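Local coordinates for endo-polygalacturonase (Pectobacterium carotovorum subsp. carotovorum, PDB 1BHE), which hydrolyses the alpha-1,4 linkages of polygalacturonic acid in plant cell walls, contributing to maceration and soft rot of plant tissue, at residues Ile328-Thr334 / Val354-Lys360; Ser335-Val341 / Lys360-Ser365. One frame throughout, in Å; residues are numbered along the deposited sequence.

Contact 1: residues Ile328-Thr334 / Val354-Lys360; sequences ITFKDVT and VTMKNVK
The shortest polar link joins Asn-358 ND2 to Asp-332 OD1 (2.5 Å), a very short hydrogen bond between residues at equivalent positions on successive coils of a parallel beta-helix, the fold of family 28 glycosyl hydrolases. The backbones run in parallel register 26 residues apart, Thr-329 beside Thr-355 through Thr-334 beside Lys-360, with the axes of 328-331 and 354-356 9° apart. Thr-355 N donates to Ile-328 O (3.0 Å), Phe-330 N to Thr-355 O (2.8 Å), Lys-357 N to Phe-330 O (2.7 Å) and Asp-332 N to Lys-357 O (2.9 Å). Asp-332 (phi/psi 54/61) and Asn-358 (55/52) adopt left-handed helical (alpha-L) conformations where each coil turns a corner; beyond it Val-333 N reaches Asn-358 O (3.2 Å) and Lys-360 N reaches Val-333 O (2.8 Å). Lys-331 NZ forms a salt bridge with Asp-332 OD2 (3.3 Å), its hydrogen bond weak. Phe-330, Met-356, Val-333 and Val-359 point to the helix interior, where Phe-330 also stacks on Tyr-296 of the preceding coil; Thr-329, Lys-331, Thr-355 and Lys-357 line the opposite face. Phe-330 (chi1 m) makes an oblique Met-aromatic contact with Met-356 (chi1 m), whose CE lies 4.1 Å from Phe-330 CD1.

Contact 2: residues Ser335-Val341 / Lys360-Ser365; sequences SETKGVV and KLTSDS
This is a loop-to-loop contact between successive coils of the parallel beta-helix, where the chain leaves one strand and turns into the next. At its start the strand pairing persists: Ser-335 is extended (phi/psi -124/113), and its N donates to Lys-360 O (2.9 Å). The loops then part around a water that donates to Thr-337 O (2.9 Å), accepts from Thr-362 N (2.9 Å) and hydrogen-bonds to Ser-365 OG (2.9 Å), with weak bonds to Ser-335 O and OG (both 3.3 Å). Residues Thr-362 to Ser-365 form a type I beta turn closed by Ser-365 N to Thr-362 O (3.2 Å) and braced by Thr-362 OG1 donating to Asp-364 OD1 (2.8 Å). Thr-362 CG2 packs on Lys-338 CA at 3.4 Å. Next along the loop Gly-339 N, in a fully extended residue (-156/-180), donates to Ser-365 OG (3.3 Å; Ser-365 chi1 m). On the inner side, near Pro-307 and Trp-367, Val-341 CG2 lies 3.4 Å from Leu-361 CD1.

How the contacts relate
Contacts 1 and 2 are consecutive sections of the same two coils near the C-terminal end of the beta-helix, their centres 13 Å apart. The chain runs through 328-334 into 335-341, continues along strand 340-344, and returns one coil later through 354-360 into 360-365, so the segments alternate in sequence and Lys-360 belongs to both contacts. Contact 1 follows strands 324-335 and 352-360 around a corner; contact 2 takes over at their ends, carrying the coils through loops towards the pairing of strands 340-344 and 366-370. Together they extend the coil-to-coil pairing across two bends, away from Asp-223, the predicted proton donor, and His-251, the other probable active-site residue.

Contact 1: residues Ile328-Thr334 / Val354-Lys360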
loop_
_atom_site.group_PDB
_atom_site.type_symbol
_atom_site.label_atom_id
_atom_site.label_comp_id
_atom_site.label_asym_id
_atom_site.label_seq_id
_atom_site.Cartn_x
_atom_site.Cartn_y
_atom_site.Cartn_z
ATOM N N ILE A 328 12.087 11.836 -15.513
ATOM C CA ILE A 328 12.391 10.879 -14.453
ATOM C C ILE A 328 13.824 11.101 -13.996
ATOM O O ILE A 328 14.769 10.979 -14.785
ATOM C CB ILE A 328 12.173 9.435 -14.936
ATOM C CG1 ILE A 328 10.730 9.222 -15.401
ATOM C CG2 ILE A 328 12.513 8.430 -13.846
ATOM C CD1 ILE A 328 10.513 8.007 -16.274
ATOM N N THR A 329 14.016 11.537 -12.751
ATOM C CA THR A 329 15.348 11.839 -12.249
ATOM C C THR A 329 15.720 11.077 -10.986
ATOM O O THR A 329 14.910 10.832 -10.093
ATOM C CB THR A 329 15.507 13.346 -11.945
ATOM O OG1 THR A 329 14.559 13.710 -10.926
ATOM C CG2 THR A 329 15.264 14.212 -13.167
ATOM N N PHE A 330 16.990 10.690 -10.912
ATOM C CA PHE A 330 17.562 10.028 -9.751
ATOM C C PHE A 330 18.761 10.865 -9.286
ATOM O O PHE A 330 19.645 11.143 -10.095
ATOM C CB PHE A 330 18.027 8.609 -10.027
ATOM C CG PHE A 330 17.025 7.613 -10.520
ATOM C CD1 PHE A 330 16.610 7.604 -11.839
ATOM C CD2 PHE A 330 16.498 6.660 -9.658
ATOM C CE1 PHE A 330 15.683 6.687 -12.292
ATOM C CE2 PHE A 330 15.581 5.730 -10.104
ATOM C CZ PHE A 330 15.170 5.742 -11.420
ATOM N N LYS A 331 18.787 11.253 -8.021
ATOM C CA LYS A 331 19.874 12.058 -7.486
ATOM C C LYS A 331 20.322 11.575 -6.115
ATOM O O LYS A 331 19.514 11.368 -5.205
ATOM C CB LYS A 331 19.458 13.532 -7.393
ATOM C CG LYS A 331 20.575 14.464 -6.949
ATOM C CD LYS A 331 20.217 15.919 -7.205
ATOM C CE LYS A 331 21.445 16.814 -7.186
ATOM N NZ LYS A 331 22.256 16.630 -5.952
ATOM N N ASP A 332 21.644 11.419 -5.947
ATOM C CA ASP A 332 22.205 10.959 -4.679
ATOM C C ASP A 332 21.553 9.643 -4.245
ATOM O O ASP A 332 20.934 9.549 -3.185
ATOM C CB ASP A 332 22.003 12.022 -3.589
ATOM C CG ASP A 332 22.853 13.256 -3.830
ATOM O OD1 ASP A 332 23.974 13.111 -4.363
ATOM O OD2 ASP A 332 22.400 14.368 -3.487
ATOM N N VAL A 333 21.704 8.623 -5.080
ATOM C CA VAL A 333 21.163 7.292 -4.812
ATOM C C VAL A 333 22.332 6.311 -4.679
ATOM O O VAL A 333 23.151 6.212 -5.598
ATOM C CB VAL A 333 20.200 6.835 -5.915
ATOM C CG1 VAL A 333 19.819 5.368 -5.768
ATOM C CG2 VAL A 333 18.932 7.688 -5.922
ATOM N N THR A 334 22.432 5.634 -3.542
ATOM C CA THR A 334 23.511 4.691 -3.302
ATOM C C THR A 334 23.001 3.277 -3.018
ATOM O O THR A 334 22.038 3.068 -2.282
ATOM C CB THR A 334 24.380 5.097 -2.093
ATOM O OG1 THR A 334 24.806 6.461 -2.191
ATOM C CG2 THR A 334 25.614 4.209 -1.986
ATOM N N VAL A 354 16.219 9.187 -19.089
ATOM C CA VAL A 354 16.314 9.226 -17.638
ATOM C C VAL A 354 17.574 9.958 -17.187
ATOM O O VAL A 354 18.624 9.861 -17.824
ATOM C CB VAL A 354 16.313 7.823 -17.000
ATOM C CG1 VAL A 354 14.915 7.219 -16.964
ATOM C CG2 VAL A 354 17.267 6.892 -17.735
ATOM N N THR A 355 17.482 10.689 -16.082
ATOM C CA THR A 355 18.615 11.435 -15.551
ATOM C C THR A 355 19.121 10.816 -14.255
ATOM O O THR A 355 18.373 10.611 -13.298
ATOM C CB THR A 355 18.269 12.918 -15.317
ATOM O OG1 THR A 355 18.010 13.557 -16.573
ATOM C CG2 THR A 355 19.398 13.660 -14.621
ATOM N N MET A 356 20.413 10.498 -14.232
ATOM C CA MET A 356 21.042 9.917 -13.056
ATOM C C MET A 356 22.187 10.786 -12.548
ATOM O O MET A 356 23.264 10.811 -13.152
ATOM C CB MET A 356 21.568 8.514 -13.359
ATOM C CG MET A 356 20.552 7.541 -13.920
ATOM S SD MET A 356 20.768 5.875 -13.272
ATOM C CE MET A 356 19.242 5.107 -13.807
ATOM N N LYS A 357 21.971 11.498 -11.449
ATOM C CA LYS A 357 23.001 12.344 -10.862
ATOM C C LYS A 357 23.494 11.745 -9.549
ATOM O O LYS A 357 22.730 11.514 -8.616
ATOM C CB LYS A 357 22.511 13.774 -10.629
ATOM C CG LYS A 357 21.876 14.434 -11.841
ATOM C CD LYS A 357 22.080 15.941 -11.831
ATOM C CE LYS A 357 20.884 16.658 -11.219
ATOM N NZ LYS A 357 20.997 18.140 -11.352
ATOM N N ASN A 358 24.791 11.460 -9.481
ATOM C CA ASN A 358 25.409 10.881 -8.302
ATOM C C ASN A 358 24.741 9.582 -7.857
ATOM O O ASN A 358 24.366 9.402 -6.698
ATOM C CB ASN A 358 25.452 11.893 -7.156
ATOM C CG ASN A 358 26.399 11.490 -6.046
ATOM O OD1 ASN A 358 27.370 10.762 -6.263
ATOM N ND2 ASN A 358 26.139 11.967 -4.834
ATOM N N VAL A 359 24.599 8.650 -8.789
ATOM C CA VAL A 359 24.016 7.339 -8.520
ATOM C C VAL A 359 25.184 6.369 -8.355
ATOM O O VAL A 359 25.873 6.089 -9.337
ATOM C CB VAL A 359 23.072 6.869 -9.632
ATOM C CG1 VAL A 359 22.659 5.414 -9.461
ATOM C CG2 VAL A 359 21.831 7.756 -9.685
ATOM N N LYS A 360 25.429 5.917 -7.132
ATOM C CA LYS A 360 26.560 5.034 -6.890
ATOM C C LYS A 360 26.181 3.586 -6.613
ATOM O O LYS A 360 25.583 3.255 -5.591
ATOM C CB LYS A 360 27.405 5.563 -5.723
ATOM C CG LYS A 360 28.241 6.787 -6.068
ATOM C CD LYS A 360 28.293 7.759 -4.898
ATOM C CE LYS A 360 29.722 8.189 -4.603
ATOM N NZ LYS A 360 30.118 7.863 -3.204
HETATM O O HOH W 1 25.394 8.639 -4.008
#

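Contact 2: residues Ser335-Val341 / Lys360-Ser365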
loop_
_atom_site.group_PDB
_atom_site.type_symbol
_atom_site.label_atom_id
_atom_site.label_comp_id
_atom_site.label_asym_id
_atom_site.label_seq_id
_atom_site.Cartn_x
_atom_site.Cartn_y
_atom_site.Cartn_z
ATOM N N SER A 335 23.696 2.298 -3.582
ATOM C CA SER A 335 23.415 0.889 -3.351
ATOM C C SER A 335 24.708 0.249 -2.838
ATOM O O SER A 335 25.709 0.195 -3.555
ATOM C CB SER A 335 22.897 0.176 -4.591
ATOM O OG SER A 335 22.447 -1.122 -4.243
ATOM N N GLU A 336 24.692 -0.185 -1.586
ATOM C CA GLU A 336 25.872 -0.723 -0.932
ATOM C C GLU A 336 26.240 -2.147 -1.292
ATOM O O GLU A 336 27.361 -2.577 -0.978
ATOM C CB GLU A 336 25.695 -0.594 0.594
ATOM C CG GLU A 336 25.898 0.834 1.080
ATOM C CD GLU A 336 25.520 1.044 2.529
ATOM O OE1 GLU A 336 25.637 0.108 3.347
ATOM O OE2 GLU A 336 25.094 2.171 2.861
ATOM N N THR A 337 25.322 -2.924 -1.859
ATOM C CA THR A 337 25.611 -4.310 -2.197
ATOM C C THR A 337 25.373 -4.584 -3.677
ATOM O O THR A 337 24.689 -3.847 -4.380
ATOM C CB THR A 337 24.779 -5.319 -1.381
ATOM O OG1 THR A 337 23.393 -4.986 -1.525
ATOM C CG2 THR A 337 25.165 -5.306 0.088
ATOM N N LYS A 338 25.959 -5.681 -4.142
ATOM C CA LYS A 338 25.867 -6.110 -5.527
ATOM C C LYS A 338 24.427 -6.295 -5.985
ATOM O O LYS A 338 23.665 -7.015 -5.342
ATOM C CB LYS A 338 26.652 -7.414 -5.691
ATOM C CG LYS A 338 26.680 -7.978 -7.104
ATOM C CD LYS A 338 27.281 -9.382 -7.090
ATOM C CE LYS A 338 27.397 -9.947 -8.492
ATOM N NZ LYS A 338 28.419 -11.032 -8.563
ATOM N N GLY A 339 24.066 -5.687 -7.112
ATOM C CA GLY A 339 22.713 -5.812 -7.640
ATOM C C GLY A 339 22.670 -5.557 -9.139
ATOM O O GLY A 339 23.695 -5.296 -9.776
ATOM N N VAL A 340 21.479 -5.640 -9.716
ATOM C CA VAL A 340 21.253 -5.420 -11.135
ATOM C C VAL A 340 20.276 -4.268 -11.373
ATOM O O VAL A 340 19.202 -4.204 -10.771
ATOM C CB VAL A 340 20.699 -6.689 -11.815
ATOM C CG1 VAL A 340 20.150 -6.424 -13.208
ATOM C CG2 VAL A 340 21.774 -7.769 -11.898
ATOM N N VAL A 341 20.640 -3.381 -12.294
ATOM C CA VAL A 341 19.776 -2.282 -12.703
ATOM C C VAL A 341 19.143 -2.649 -14.043
ATOM O O VAL A 341 19.851 -2.923 -15.016
ATOM C CB VAL A 341 20.506 -0.938 -12.823
ATOM C CG1 VAL A 341 19.666 0.095 -13.565
ATOM C CG2 VAL A 341 20.870 -0.406 -11.445
ATOM N N LYS A 360 25.429 5.917 -7.132
ATOM C CA LYS A 360 26.560 5.034 -6.890
ATOM C C LYS A 360 26.181 3.586 -6.613
ATOM O O LYS A 360 25.583 3.255 -5.591
ATOM C CB LYS A 360 27.405 5.563 -5.723
ATOM C CG LYS A 360 28.241 6.787 -6.068
ATOM C CD LYS A 360 28.293 7.759 -4.898
ATOM C CE LYS A 360 29.722 8.189 -4.603
ATOM N NZ LYS A 360 30.118 7.863 -3.204
ATOM N N LEU A 361 26.560 2.718 -7.545
ATOM C CA LEU A 361 26.329 1.286 -7.436
ATOM C C LEU A 361 27.694 0.614 -7.239
ATOM O O LEU A 361 28.709 1.191 -7.640
ATOM C CB LEU A 361 25.662 0.698 -8.668
ATOM C CG LEU A 361 24.389 1.348 -9.205
ATOM C CD1 LEU A 361 23.937 0.624 -10.465
ATOM C CD2 LEU A 361 23.277 1.347 -8.169
ATOM N N THR A 362 27.710 -0.565 -6.628
ATOM C CA THR A 362 28.989 -1.257 -6.429
ATOM C C THR A 362 29.626 -1.575 -7.773
ATOM O O THR A 362 28.943 -1.620 -8.800
ATOM C CB THR A 362 28.782 -2.518 -5.577
ATOM O OG1 THR A 362 30.035 -3.167 -5.343
ATOM C CG2 THR A 362 27.833 -3.465 -6.285
ATOM N N SER A 363 30.935 -1.835 -7.794
ATOM C CA SER A 363 31.651 -2.111 -9.032
ATOM C C SER A 363 31.271 -3.416 -9.711
ATOM O O SER A 363 31.493 -3.552 -10.921
ATOM C CB SER A 363 33.169 -2.038 -8.846
ATOM O OG SER A 363 33.615 -2.461 -7.576
ATOM N N ASP A 364 30.685 -4.374 -9.003
ATOM C CA ASP A 364 30.276 -5.639 -9.593
ATOM C C ASP A 364 28.809 -5.649 -10.008
ATOM O O ASP A 364 28.279 -6.714 -10.335
ATOM C CB ASP A 364 30.582 -6.821 -8.676
ATOM C CG ASP A 364 30.323 -6.654 -7.203
ATOM O OD1 ASP A 364 29.806 -5.610 -6.753
ATOM O OD2 ASP A 364 30.635 -7.587 -6.424
ATOM N N SER A 365 28.161 -4.491 -10.081
ATOM C CA SER A 365 26.767 -4.401 -10.487
ATOM C C SER A 365 26.607 -4.362 -12.002
ATOM O O SER A 365 27.476 -3.856 -12.716
ATOM C CB SER A 365 26.097 -3.160 -9.892
ATOM O OG SER A 365 25.837 -3.310 -8.514
HETATM O O HOH W 2 25.031 -1.668 -6.253
#